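Local coordinates for protein P43 (Trichuris muris, PDB 6QIX) that is the major secreted protein of a parasitic whipworm, tethers to matrix and inhibits the function of the host cytokine interleukin-13, at residues 152-160 with 167-177. Sequence-based numbering, arbitrary orientation.
Sequences IPKKHCIEK and CCGDYEPNESG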
ATOM      1  N   ILE A 152       0.113 -10.465  -8.075  1.00 21.72           N
ATOM      2  CA  ILE A 152       1.333  -9.889  -8.668  1.00 23.51           C
ATOM      3  C   ILE A 152       2.554 -10.432  -7.930  1.00 22.21           C
ATOM      4  O   ILE A 152       2.544 -10.497  -6.676  1.00 21.05           O
ATOM      5  CB  ILE A 152       1.297  -8.349  -8.600  1.00 28.46           C
ATOM      6  CG1 ILE A 152      -0.062  -7.818  -9.048  1.00 34.44           C
ATOM      7  CG2 ILE A 152       2.448  -7.742  -9.387  1.00 31.09           C
ATOM      8  CD1 ILE A 152      -0.240  -7.660 -10.508  1.00 39.94           C
ATOM      9  N   PRO A 153       3.643 -10.776  -8.626  1.00 20.89           N
ATOM     10  CA  PRO A 153       4.826 -11.317  -7.934  1.00 19.44           C
ATOM     11  C   PRO A 153       5.375 -10.343  -6.895  1.00 18.65           C
ATOM     12  O   PRO A 153       5.489  -9.138  -7.141  1.00 22.69           O
ATOM     13  CB  PRO A 153       5.824 -11.570  -9.086  1.00 23.05           C
ATOM     14  CG  PRO A 153       4.971 -11.756 -10.274  1.00 22.95           C
ATOM     15  CD  PRO A 153       3.765 -10.871 -10.090  1.00 21.37           C
ATOM     16  N   LYS A 154       5.695 -10.870  -5.706  1.00 18.47           N
ATOM     17  CA  LYS A 154       6.084 -10.034  -4.576  1.00 19.44           C
ATOM     18  C   LYS A 154       7.579  -9.761  -4.579  1.00 16.64           C
ATOM     19  O   LYS A 154       8.399 -10.664  -4.782  1.00 18.07           O
ATOM     20  CB  LYS A 154       5.652 -10.712  -3.290  1.00 21.07           C
ATOM     21  CG  LYS A 154       4.126 -10.790  -3.151  1.00 27.52           C
ATOM     22  CD  LYS A 154       3.731 -11.191  -1.773  1.00 34.21           C
ATOM     23  CE  LYS A 154       2.228 -11.112  -1.606  1.00 38.24           C
ATOM     24  NZ  LYS A 154       1.609 -12.217  -2.345  1.00 47.30           N
ATOM     25  N   LYS A 155       7.941  -8.509  -4.366  1.00 17.43           N
ATOM     26  CA  LYS A 155       9.339  -8.107  -4.497  1.00 18.37           C
ATOM     27  C   LYS A 155      10.105  -8.306  -3.192  1.00 16.53           C
ATOM     28  O   LYS A 155       9.553  -8.156  -2.089  1.00 17.90           O
ATOM     29  CB  LYS A 155       9.451  -6.641  -4.948  1.00 20.20           C
ATOM     30  CG  LYS A 155       9.269  -6.409  -6.433  1.00 23.63           C
ATOM     31  CD  LYS A 155       7.811  -6.646  -6.749  1.00 28.15           C
ATOM     32  CE  LYS A 155       7.379  -6.108  -8.074  1.00 36.66           C
ATOM     33  NZ  LYS A 155       6.129  -6.821  -8.591  1.00 40.92           N
ATOM     34  N   HIS A 156      11.368  -8.705  -3.339  1.00 16.22           N
ATOM     35  CA  HIS A 156      12.335  -8.923  -2.259  1.00 15.71           C
ATOM     36  C   HIS A 156      13.614  -8.199  -2.671  1.00 15.49           C
ATOM     37  O   HIS A 156      14.286  -8.617  -3.619  1.00 16.76           O
ATOM     38  CB  HIS A 156      12.593 -10.411  -2.035  1.00 15.00           C
ATOM     39  CG  HIS A 156      11.328 -11.230  -1.847  1.00 14.87           C
ATOM     40  ND1 HIS A 156      10.457 -11.034  -0.790  1.00 17.63           N
ATOM     41  CD2 HIS A 156      10.792 -12.228  -2.587  1.00 15.85           C
ATOM     42  CE1 HIS A 156       9.455 -11.892  -0.878  1.00 18.02           C
ATOM     43  NE2 HIS A 156       9.636 -12.631  -1.960  1.00 16.39           N
ATOM     44  N   CYS A 157      13.940  -7.117  -1.967  1.00 14.70           N
ATOM     45  CA  CYS A 157      15.035  -6.233  -2.355  1.00 17.64           C
ATOM     46  C   CYS A 157      16.055  -6.099  -1.250  1.00 16.73           C
ATOM     47  O   CYS A 157      15.697  -6.029  -0.072  1.00 18.77           O
ATOM     48  CB  CYS A 157      14.543  -4.816  -2.701  1.00 23.16           C
ATOM     49  SG  CYS A 157      13.298  -4.729  -3.976  1.00 25.24           S
ATOM     50  N   ILE A 158      17.335  -6.028  -1.638  1.00 17.56           N
ATOM     51  CA  ILE A 158      18.405  -5.623  -0.735  1.00 16.06           C
ATOM     52  C   ILE A 158      19.095  -4.427  -1.370  1.00 16.97           C
ATOM     53  O   ILE A 158      19.042  -4.220  -2.580  1.00 17.28           O
ATOM     54  CB  ILE A 158      19.423  -6.749  -0.443  1.00 17.45           C
ATOM     55  CG1 ILE A 158      20.164  -7.128  -1.727  1.00 19.78           C
ATOM     56  CG2 ILE A 158      18.693  -7.945   0.115  1.00 17.57           C
ATOM     57  CD1 ILE A 158      21.307  -8.122  -1.529  1.00 24.60           C
ATOM     58  N   GLU A 159      19.749  -3.640  -0.543  1.00 16.43           N
ATOM     59  CA  GLU A 159      20.521  -2.487  -1.013  1.00 16.40           C
ATOM     60  C   GLU A 159      21.985  -2.868  -1.190  1.00 18.55           C
ATOM     61  O   GLU A 159      22.574  -3.467  -0.300  1.00 21.32           O
ATOM     62  CB  GLU A 159      20.385  -1.347  -0.013  1.00 20.31           C
ATOM     63  CG  GLU A 159      21.018  -0.040  -0.495  1.00 28.32           C
ATOM     64  CD  GLU A 159      20.914   1.077   0.522  1.00 32.98           C
ATOM     65  OE1 GLU A 159      19.926   1.078   1.294  1.00 35.11           O
ATOM     66  OE2 GLU A 159      21.825   1.951   0.528  1.00 33.40           O
ATOM     67  N   LYS A 160      22.561  -2.532  -2.343  1.00 21.99           N
ATOM     68  CA  LYS A 160      23.979  -2.748  -2.603  1.00 22.57           C
ATOM     69  C   LYS A 160      24.532  -1.515  -3.319  1.00 24.64           C
ATOM     70  O   LYS A 160      24.055  -1.168  -4.401  1.00 25.11           O
ATOM     71  CB  LYS A 160      24.203  -3.972  -3.473  1.00 23.96           C
ATOM     72  CG  LYS A 160      23.840  -5.316  -2.804  1.00 33.43           C
ATOM     73  CD  LYS A 160      24.573  -5.550  -1.480  1.00 39.11           C
ATOM     74  CE  LYS A 160      25.191  -6.918  -1.411  1.00 45.26           C
ATOM     75  NZ  LYS A 160      26.090  -7.083  -0.229  1.00 46.59           N
ATOM     76  N   CYS A 167      14.477  -9.464  -6.481  1.00 16.59           N
ATOM     77  CA  CYS A 167      13.987 -10.695  -7.072  1.00 17.51           C
ATOM     78  C   CYS A 167      12.557 -10.859  -6.548  1.00 16.71           C
ATOM     79  O   CYS A 167      12.227 -10.296  -5.508  1.00 19.18           O
ATOM     80  CB  CYS A 167      14.841 -11.919  -6.659  1.00 17.33           C
ATOM     81  SG  CYS A 167      16.568 -11.803  -6.940  1.00 22.28           S
ATOM     82  N   CYS A 168      11.732 -11.672  -7.214  1.00 16.92           N
ATOM     83  CA  CYS A 168      10.335 -11.816  -6.808  1.00 15.62           C
ATOM     84  C   CYS A 168       9.940 -13.237  -6.418  1.00 17.78           C
ATOM     85  O   CYS A 168      10.550 -14.224  -6.849  1.00 16.48           O
ATOM     86  CB  CYS A 168       9.378 -11.363  -7.930  1.00 17.30           C
ATOM     87  SG  CYS A 168       9.320  -9.592  -8.193  1.00 19.26           S
ATOM     88  N   GLY A 169       8.895 -13.301  -5.586  1.00 17.37           N
ATOM     89  CA  GLY A 169       8.211 -14.563  -5.294  1.00 18.99           C
ATOM     90  C   GLY A 169       9.088 -15.541  -4.528  1.00 17.57           C
ATOM     91  O   GLY A 169       9.579 -15.211  -3.452  1.00 18.31           O
ATOM     92  N   ASP A 170       9.225 -16.781  -5.034  1.00 19.37           N
ATOM     93  CA  ASP A 170      10.073 -17.777  -4.390  1.00 20.89           C
ATOM     94  C   ASP A 170      11.577 -17.472  -4.484  1.00 20.44           C
ATOM     95  O   ASP A 170      12.391 -18.220  -3.904  1.00 22.77           O
ATOM     96  CB  ASP A 170       9.802 -19.153  -5.022  1.00 26.17           C
ATOM     97  CG  ASP A 170       8.361 -19.624  -4.869  1.00 34.97           C
ATOM     98  OD1 ASP A 170       7.643 -19.207  -3.934  1.00 37.18           O
ATOM     99  OD2 ASP A 170       7.940 -20.467  -5.695  1.00 38.79           O
ATOM    100  N   TYR A 171      11.971 -16.455  -5.249  1.00 18.98           N
ATOM    101  CA  TYR A 171      13.367 -16.089  -5.431  1.00 18.14           C
ATOM    102  C   TYR A 171      13.687 -14.840  -4.629  1.00 16.74           C
ATOM    103  O   TYR A 171      12.864 -13.924  -4.536  1.00 16.14           O
ATOM    104  CB  TYR A 171      13.683 -15.877  -6.938  1.00 20.09           C
ATOM    105  CG  TYR A 171      13.693 -17.196  -7.679  1.00 19.26           C
ATOM    106  CD1 TYR A 171      14.882 -17.884  -7.902  1.00 19.10           C
ATOM    107  CD2 TYR A 171      12.528 -17.764  -8.142  1.00 20.47           C
ATOM    108  CE1 TYR A 171      14.884 -19.084  -8.522  1.00 21.23           C
ATOM    109  CE2 TYR A 171      12.539 -18.984  -8.773  1.00 22.81           C
ATOM    110  CZ  TYR A 171      13.715 -19.628  -8.960  1.00 24.77           C
ATOM    111  OH  TYR A 171      13.765 -20.854  -9.613  1.00 28.49           O
ATOM    112  N   GLU A 172      14.908 -14.809  -4.074  1.00 16.99           N
ATOM    113  CA  GLU A 172      15.426 -13.701  -3.292  1.00 15.83           C
ATOM    114  C   GLU A 172      16.870 -13.435  -3.694  1.00 14.79           C
ATOM    115  O   GLU A 172      17.555 -14.339  -4.185  1.00 16.63           O
ATOM    116  CB  GLU A 172      15.364 -14.029  -1.782  1.00 18.51           C
ATOM    117  CG  GLU A 172      13.930 -14.364  -1.324  1.00 22.81           C
ATOM    118  CD  GLU A 172      13.756 -14.682   0.146  1.00 24.37           C
ATOM    119  OE1 GLU A 172      14.765 -14.611   0.904  1.00 21.89           O
ATOM    120  OE2 GLU A 172      12.575 -14.994   0.537  1.00 24.64           O
ATOM    121  N   PRO A 173      17.356 -12.216  -3.487  1.00 14.76           N
ATOM    122  CA  PRO A 173      18.768 -11.950  -3.830  1.00 16.45           C
ATOM    123  C   PRO A 173      19.685 -12.831  -3.014  1.00 15.83           C
ATOM    124  O   PRO A 173      19.414 -13.112  -1.836  1.00 18.86           O
ATOM    125  CB  PRO A 173      18.948 -10.474  -3.489  1.00 16.70           C
ATOM    126  CG  PRO A 173      17.503  -9.917  -3.493  1.00 18.53           C
ATOM    127  CD  PRO A 173      16.709 -11.038  -2.916  1.00 17.81           C
ATOM    128  N   ASN A 174      20.761 -13.312  -3.660  1.00 16.53           N
ATOM    129  CA  ASN A 174      21.830 -13.905  -2.877  1.00 17.80           C
ATOM    130  C   ASN A 174      22.512 -12.811  -2.060  1.00 19.88           C
ATOM    131  O   ASN A 174      22.203 -11.618  -2.174  1.00 18.53           O
ATOM    132  CB  ASN A 174      22.848 -14.653  -3.757  1.00 17.59           C
ATOM    133  CG  ASN A 174      23.544 -13.777  -4.788  1.00 20.12           C
ATOM    134  OD1 ASN A 174      23.389 -12.549  -4.867  1.00 20.66           O
ATOM    135  ND2 ASN A 174      24.365 -14.455  -5.606  1.00 20.70           N
ATOM    136  N   GLU A 175      23.451 -13.229  -1.212  1.00 20.76           N
ATOM    137  CA  GLU A 175      24.004 -12.286  -0.259  1.00 21.21           C
ATOM    138  C   GLU A 175      24.697 -11.127  -0.960  1.00 21.09           C
ATOM    139  O   GLU A 175      24.669  -9.992  -0.451  1.00 22.73           O
ATOM    140  CB  GLU A 175      24.968 -13.010   0.681  1.00 23.87           C
ATOM    141  CG  GLU A 175      25.220 -12.279   1.945  1.00 29.63           C
ATOM    142  CD  GLU A 175      26.133 -13.022   2.882  1.00 29.98           C
ATOM    143  OE1 GLU A 175      26.118 -14.292   2.897  1.00 31.28           O
ATOM    144  OE2 GLU A 175      26.885 -12.317   3.584  1.00 26.20           O
ATOM    145  N   SER A 176      25.310 -11.382  -2.124  1.00 19.69           N
ATOM    146  CA  SER A 176      26.048 -10.345  -2.853  1.00 23.36           C
ATOM    147  C   SER A 176      25.187  -9.522  -3.803  1.00 21.96           C
ATOM    148  O   SER A 176      25.696  -8.546  -4.399  1.00 23.93           O
ATOM    149  CB  SER A 176      27.210 -10.955  -3.653  1.00 28.12           C
ATOM    150  OG  SER A 176      26.753 -11.835  -4.683  1.00 28.60           O
ATOM    151  N   GLY A 177      23.896  -9.832  -3.901  1.00 22.39           N
ATOM    152  CA  GLY A 177      23.015  -9.131  -4.817  1.00 21.45           C
ATOM    153  C   GLY A 177      23.430  -9.284  -6.264  1.00 20.34           C
ATOM    154  O   GLY A 177      23.203  -8.370  -7.061  1.00 22.47           O
TER
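His156 and Cys167 form an antiparallel hydrogen-bonded pair in the beta hairpin of strands 155-160 and 163-168, their backbones joined twice: His156 N to Cys167 O at 2.8 Å and Cys167 N to His156 O at 3.0 Å. Beyond the non-hydrogen-bonded pair Lys155-Cys168, Gly169 N donates to Lys154 O. The chain then reverses through a type II' turn, Cys168 to Tyr171; Gly169 suits its second position, where phi is positive. This brings the short strand 172-173, paired with 180-181, back alongside strand 155-160.

The imidazole of His156 lies against this turn. CG stands anti to the carbonyl carbon (chi1 -52°), which carries the ring toward 169-171, edge first: NE2 makes a weak, bent hydrogen bond to Gly169 O, while CD2 lies 3.3 Å from Tyr171 O, near the ring plane. Glu172 brings its CG obliquely to the ring, but its OE2 is hydrogen-bonded to His186 NE2. Lys155 NZ donates to Pro153 O at 2.8 Å and is also hydrogen-bonded to Tyr37 OH.

Apolar packing flanks the ring. Pro153 CB meets Cys168 CB, and the bent aliphatic chain of Lys155 lies along Cys168 SG, disulfide-bonded to Cys77. Ile158 CD1 and CG1 pass alongside CB of Pro173, and CD1 ends 3.8 Å from CA of Gly177, whose bare CA lets Ile158 and Lys160 close in. Lys160, bent at chi2 and chi3, lays CE beside Ser176 O and reaches Glu175 O of the type I turn 174-177 with NZ in a weak 3.2 Å hydrogen bond.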